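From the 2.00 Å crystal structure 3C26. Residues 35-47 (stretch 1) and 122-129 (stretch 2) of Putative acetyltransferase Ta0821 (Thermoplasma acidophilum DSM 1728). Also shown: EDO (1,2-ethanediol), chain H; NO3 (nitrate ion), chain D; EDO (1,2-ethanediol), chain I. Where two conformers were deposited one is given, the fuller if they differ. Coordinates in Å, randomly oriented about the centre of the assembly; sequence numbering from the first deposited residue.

Stretch 1, residues 35-47: LYSKLADTGTMDD
Stretch 2 (122-129) SAVYSWNE

What fills the apolar centre of the contact? Trp 127 does. Its CA-to-CB bond points toward the other stretch; chi1 is 50° (p) and chi2 -104°. Leu 39 (chi1 m, chi2 t), on the helix that also carries Tyr 36, meets it squarely: its CB lies 3.5 Å from the centroid of the six-membered ring of Trp 127, only 7° off the ring normal, a CH-pi contact over the face. Tyr 36, one turn earlier with chi1 t and chi2 90°, presents a face to the edge of Trp 127. The six-membered rings are 5.2 Å apart between centroids, with planes at 75°, and Tyr 36 CE1 reaches Trp 127 CZ3 at 3.6 Å. Ala 40 CB adds a looser contact, 4.3 Å from Trp 127 CH2.

How do the two backbones bring these groups together? The first stretch begins in a helix, with the bonds Leu 39 N to Leu 35 O (3.1 Å) and Ala 40 N to Tyr 36 O (2.8 Å), then turns through a type I turn, Ala 40 to Gly 43, before a second helix starts at Met 45. The second stretch is a strand through Tyr 125, followed by a type I turn from Tyr 125 to Asn 128, closed by Asn 128 N to Tyr 125 O at 3.0 Å. The chains run in opposite senses: CA atoms pair Tyr 36 with Asn 128 (8.1 Å), Leu 39 with Trp 127 (7.6 Å) and Gly 43 with Tyr 125 (8.5 Å).

What does Tyr 125 reach with its chi1 m side chain? Its OH accepts a hydrogen bond from Met 45 N at 3.0 Å, in the first turn of the second helix. Gly 43 CA is 3.3 Å from Tyr 125 OH, so close that a CB on that glycine would clash with the hydroxyl. Met 45 is a selenomethionine (chi1 t, chi2 t, chi3 p); its SE lies obliquely to the Tyr 125 ring, 5.5 Å from the centroid and 24° off the normal, with its CE 3.9 Å from Tyr 125 CE2 and its SE 4.3 Å from Ala 123 CB.

How is the polar edge completed? Two waters span gaps too long for direct bonds. One donates to Ala 40 O and Asp 46 OD2 (each 2.8 Å from the water O), and accepts from Tyr 125 OH, also at 2.8 Å, and Asp 46 N at 3.2 Å. The other donates to Thr 42 OG1 (2.8 Å from its O) and accepts from Trp 127 NE1 (2.9 Å), linking two atoms 4.0 Å apart. Thr 42, with chi1 p, spends its own OG1 proton on Leu 39 O at 2.6 Å.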

# COMPACT_ATOMS: atom_id res chain seq x y z
N LEU A 35 -8.36 5.19 -6.24
CA LEU A 35 -7.13 4.54 -5.75
C LEU A 35 -6.18 5.55 -5.03
O LEU A 35 -5.62 5.23 -3.98
CB LEU A 35 -6.42 3.78 -6.86
CG LEU A 35 -5.10 3.12 -6.45
CD1 LEU A 35 -5.24 2.26 -5.17
CD2 LEU A 35 -4.52 2.35 -7.65
N TYR A 36 -6.02 6.76 -5.57
CA TYR A 36 -5.20 7.78 -4.87
C TYR A 36 -5.67 7.99 -3.42
O TYR A 36 -4.88 8.05 -2.47
CB TYR A 36 -5.24 9.15 -5.58
CG TYR A 36 -4.30 10.13 -4.93
CD1 TYR A 36 -2.97 10.24 -5.34
CD2 TYR A 36 -4.71 10.89 -3.83
CE1 TYR A 36 -2.08 11.12 -4.67
CE2 TYR A 36 -3.86 11.75 -3.19
CZ TYR A 36 -2.51 11.85 -3.61
OH TYR A 36 -1.66 12.75 -2.96
N SER A 37 -6.98 8.14 -3.25
CA SER A 37 -7.53 8.44 -1.93
C SER A 37 -7.22 7.35 -0.94
O SER A 37 -6.86 7.59 0.20
CB SER A 37 -9.06 8.61 -2.00
OG SER A 37 -9.42 9.58 -2.95
N LYS A 38 -7.37 6.11 -1.37
CA LYS A 38 -7.11 4.98 -0.47
C LYS A 38 -5.64 4.94 -0.08
O LYS A 38 -5.31 4.68 1.05
CB LYS A 38 -7.50 3.65 -1.12
CG LYS A 38 -8.98 3.48 -1.48
CD LYS A 38 -9.18 2.04 -1.93
CE LYS A 38 -10.58 1.68 -2.39
NZ LYS A 38 -10.61 0.23 -2.89
N LEU A 39 -4.78 5.19 -1.04
CA LEU A 39 -3.33 5.16 -0.83
C LEU A 39 -2.94 6.31 0.11
O LEU A 39 -2.16 6.15 1.06
CB LEU A 39 -2.57 5.20 -2.16
CG LEU A 39 -2.67 3.89 -3.02
CD1 LEU A 39 -2.06 4.01 -4.44
CD2 LEU A 39 -2.05 2.66 -2.28
N ALA A 40 -3.58 7.44 -0.10
CA ALA A 40 -3.24 8.65 0.67
C ALA A 40 -3.55 8.45 2.16
O ALA A 40 -2.86 9.01 3.02
CB ALA A 40 -4.00 9.89 0.11
N ASP A 41 -4.56 7.63 2.42
CA ASP A 41 -5.00 7.30 3.79
C ASP A 41 -3.98 6.47 4.54
O ASP A 41 -4.01 6.41 5.75
CB ASP A 41 -6.34 6.56 3.78
CG ASP A 41 -7.50 7.47 3.44
OD1 ASP A 41 -7.32 8.70 3.52
OD2 ASP A 41 -8.60 6.97 3.05
N THR A 42 -3.06 5.86 3.82
CA THR A 42 -2.04 4.98 4.42
C THR A 42 -0.83 5.77 4.96
O THR A 42 0.15 5.19 5.44
CB THR A 42 -1.59 3.83 3.47
OG1 THR A 42 -0.83 4.35 2.39
CG2 THR A 42 -2.78 3.02 2.95
N GLY A 43 -0.93 7.10 4.84
CA GLY A 43 0.05 8.05 5.32
C GLY A 43 -0.59 9.27 5.90
O GLY A 43 -1.83 9.40 5.89
N THR A 44 0.24 10.21 6.37
CA THR A 44 -0.30 11.35 7.11
C THR A 44 0.17 12.70 6.60
O THR A 44 -0.12 13.73 7.19
CB THR A 44 0.00 11.23 8.61
OG1 THR A 44 1.40 11.33 8.84
CG2 THR A 44 -0.52 9.91 9.17
N MSE A 45 0.85 12.69 5.47
CA MSE A 45 1.30 13.94 4.89
C MSE A 45 0.13 14.86 4.53
O MSE A 45 0.22 16.07 4.67
CB MSE A 45 2.13 13.71 3.64
CG MSE A 45 2.86 14.93 3.20
SE MSE A 45 4.38 14.61 2.00
CE MSE A 45 3.45 13.85 0.46
N ASP A 46 -0.97 14.28 4.09
CA ASP A 46 -2.14 15.07 3.67
C ASP A 46 -2.77 15.77 4.85
O ASP A 46 -3.21 16.91 4.73
CB ASP A 46 -3.23 14.23 2.94
CG ASP A 46 -2.92 14.05 1.44
OD1 ASP A 46 -3.33 14.91 0.65
OD2 ASP A 46 -2.22 13.09 1.06
N ASP A 47 -2.79 15.09 5.98
CA ASP A 47 -3.38 15.63 7.18
C ASP A 47 -2.50 16.73 7.74
O ASP A 47 -2.98 17.67 8.37
CB ASP A 47 -3.53 14.56 8.28
CG ASP A 47 -4.45 13.40 7.86
OD1 ASP A 47 -5.62 13.61 7.52
OD2 ASP A 47 -3.95 12.29 7.86
N SER A 122 12.14 17.56 -1.97
CA SER A 122 10.72 17.27 -1.88
C SER A 122 10.50 15.82 -1.44
O SER A 122 11.28 14.92 -1.79
CB SER A 122 10.02 17.52 -3.23
OG SER A 122 8.60 17.65 -3.11
N ALA A 123 9.39 15.63 -0.73
CA ALA A 123 9.02 14.34 -0.26
C ALA A 123 7.87 13.78 -1.11
O ALA A 123 6.84 14.44 -1.33
CB ALA A 123 8.65 14.39 1.25
N VAL A 124 8.09 12.57 -1.61
CA VAL A 124 7.12 11.87 -2.46
C VAL A 124 6.84 10.43 -1.99
O VAL A 124 7.76 9.68 -1.71
CB VAL A 124 7.60 11.81 -3.93
CG1 VAL A 124 6.51 11.30 -4.82
CG2 VAL A 124 8.12 13.20 -4.38
N TYR A 125 5.56 10.07 -1.84
CA TYR A 125 5.21 8.70 -1.44
C TYR A 125 5.69 7.71 -2.49
O TYR A 125 5.63 7.97 -3.67
CB TYR A 125 3.72 8.52 -1.27
CG TYR A 125 3.10 9.10 -0.02
CD1 TYR A 125 3.42 8.59 1.23
CD2 TYR A 125 2.12 10.07 -0.10
CE1 TYR A 125 2.84 9.06 2.35
CE2 TYR A 125 1.49 10.52 1.04
CZ TYR A 125 1.87 10.04 2.25
OH TYR A 125 1.21 10.49 3.40
N SER A 126 6.18 6.57 -2.02
CA SER A 126 6.73 5.49 -2.87
C SER A 126 5.68 4.94 -3.86
O SER A 126 6.02 4.40 -4.90
CB SER A 126 7.20 4.32 -2.01
OG SER A 126 6.14 3.83 -1.17
N TRP A 127 4.40 5.09 -3.53
CA TRP A 127 3.30 4.60 -4.43
C TRP A 127 2.81 5.66 -5.42
O TRP A 127 1.97 5.40 -6.29
CB TRP A 127 2.10 4.13 -3.59
CG TRP A 127 1.63 5.11 -2.53
CD1 TRP A 127 1.86 5.01 -1.18
CD2 TRP A 127 0.81 6.27 -2.70
NE1 TRP A 127 1.29 6.05 -0.52
CE2 TRP A 127 0.62 6.84 -1.42
CE3 TRP A 127 0.24 6.91 -3.81
CZ2 TRP A 127 -0.12 8.01 -1.21
CZ3 TRP A 127 -0.52 8.08 -3.60
CH2 TRP A 127 -0.69 8.61 -2.32
N ASN A 128 3.30 6.88 -5.27
CA ASN A 128 2.80 8.00 -6.08
C ASN A 128 3.58 8.11 -7.37
O ASN A 128 4.37 9.00 -7.58
CB ASN A 128 2.77 9.31 -5.31
CG ASN A 128 2.00 10.37 -6.03
OD1 ASN A 128 1.53 10.14 -7.14
ND2 ASN A 128 1.80 11.54 -5.38
N GLU A 129 3.29 7.15 -8.23
CA GLU A 129 4.04 6.95 -9.44
C GLU A 129 4.04 8.17 -10.36
O GLU A 129 5.08 8.49 -10.90
CB GLU A 129 3.57 5.71 -10.19
CG GLU A 129 4.53 5.26 -11.24
CD GLU A 129 5.85 4.67 -10.68
OE1 GLU A 129 5.94 4.32 -9.50
OE2 GLU A 129 6.80 4.54 -11.47
C1 EDO H . 3.67 0.14 -2.69
O1 EDO H . 2.80 0.68 -1.68
C2 EDO H . 4.50 1.25 -3.30
O2 EDO H . 5.40 1.58 -2.26
N NO3 D . 6.10 16.91 -4.97
O1 NO3 D . 5.84 18.27 -4.80
O2 NO3 D . 6.53 16.14 -3.88
O3 NO3 D . 5.88 16.32 -6.22
C1 EDO I . 10.43 6.32 -9.79
O1 EDO I . 9.18 6.22 -10.50
C2 EDO I . 11.60 6.34 -10.76
O2 EDO I . 11.45 7.48 -11.60
O HOH W 1 -1.38 11.33 3.00
O HOH W 2 1.65 5.55 2.31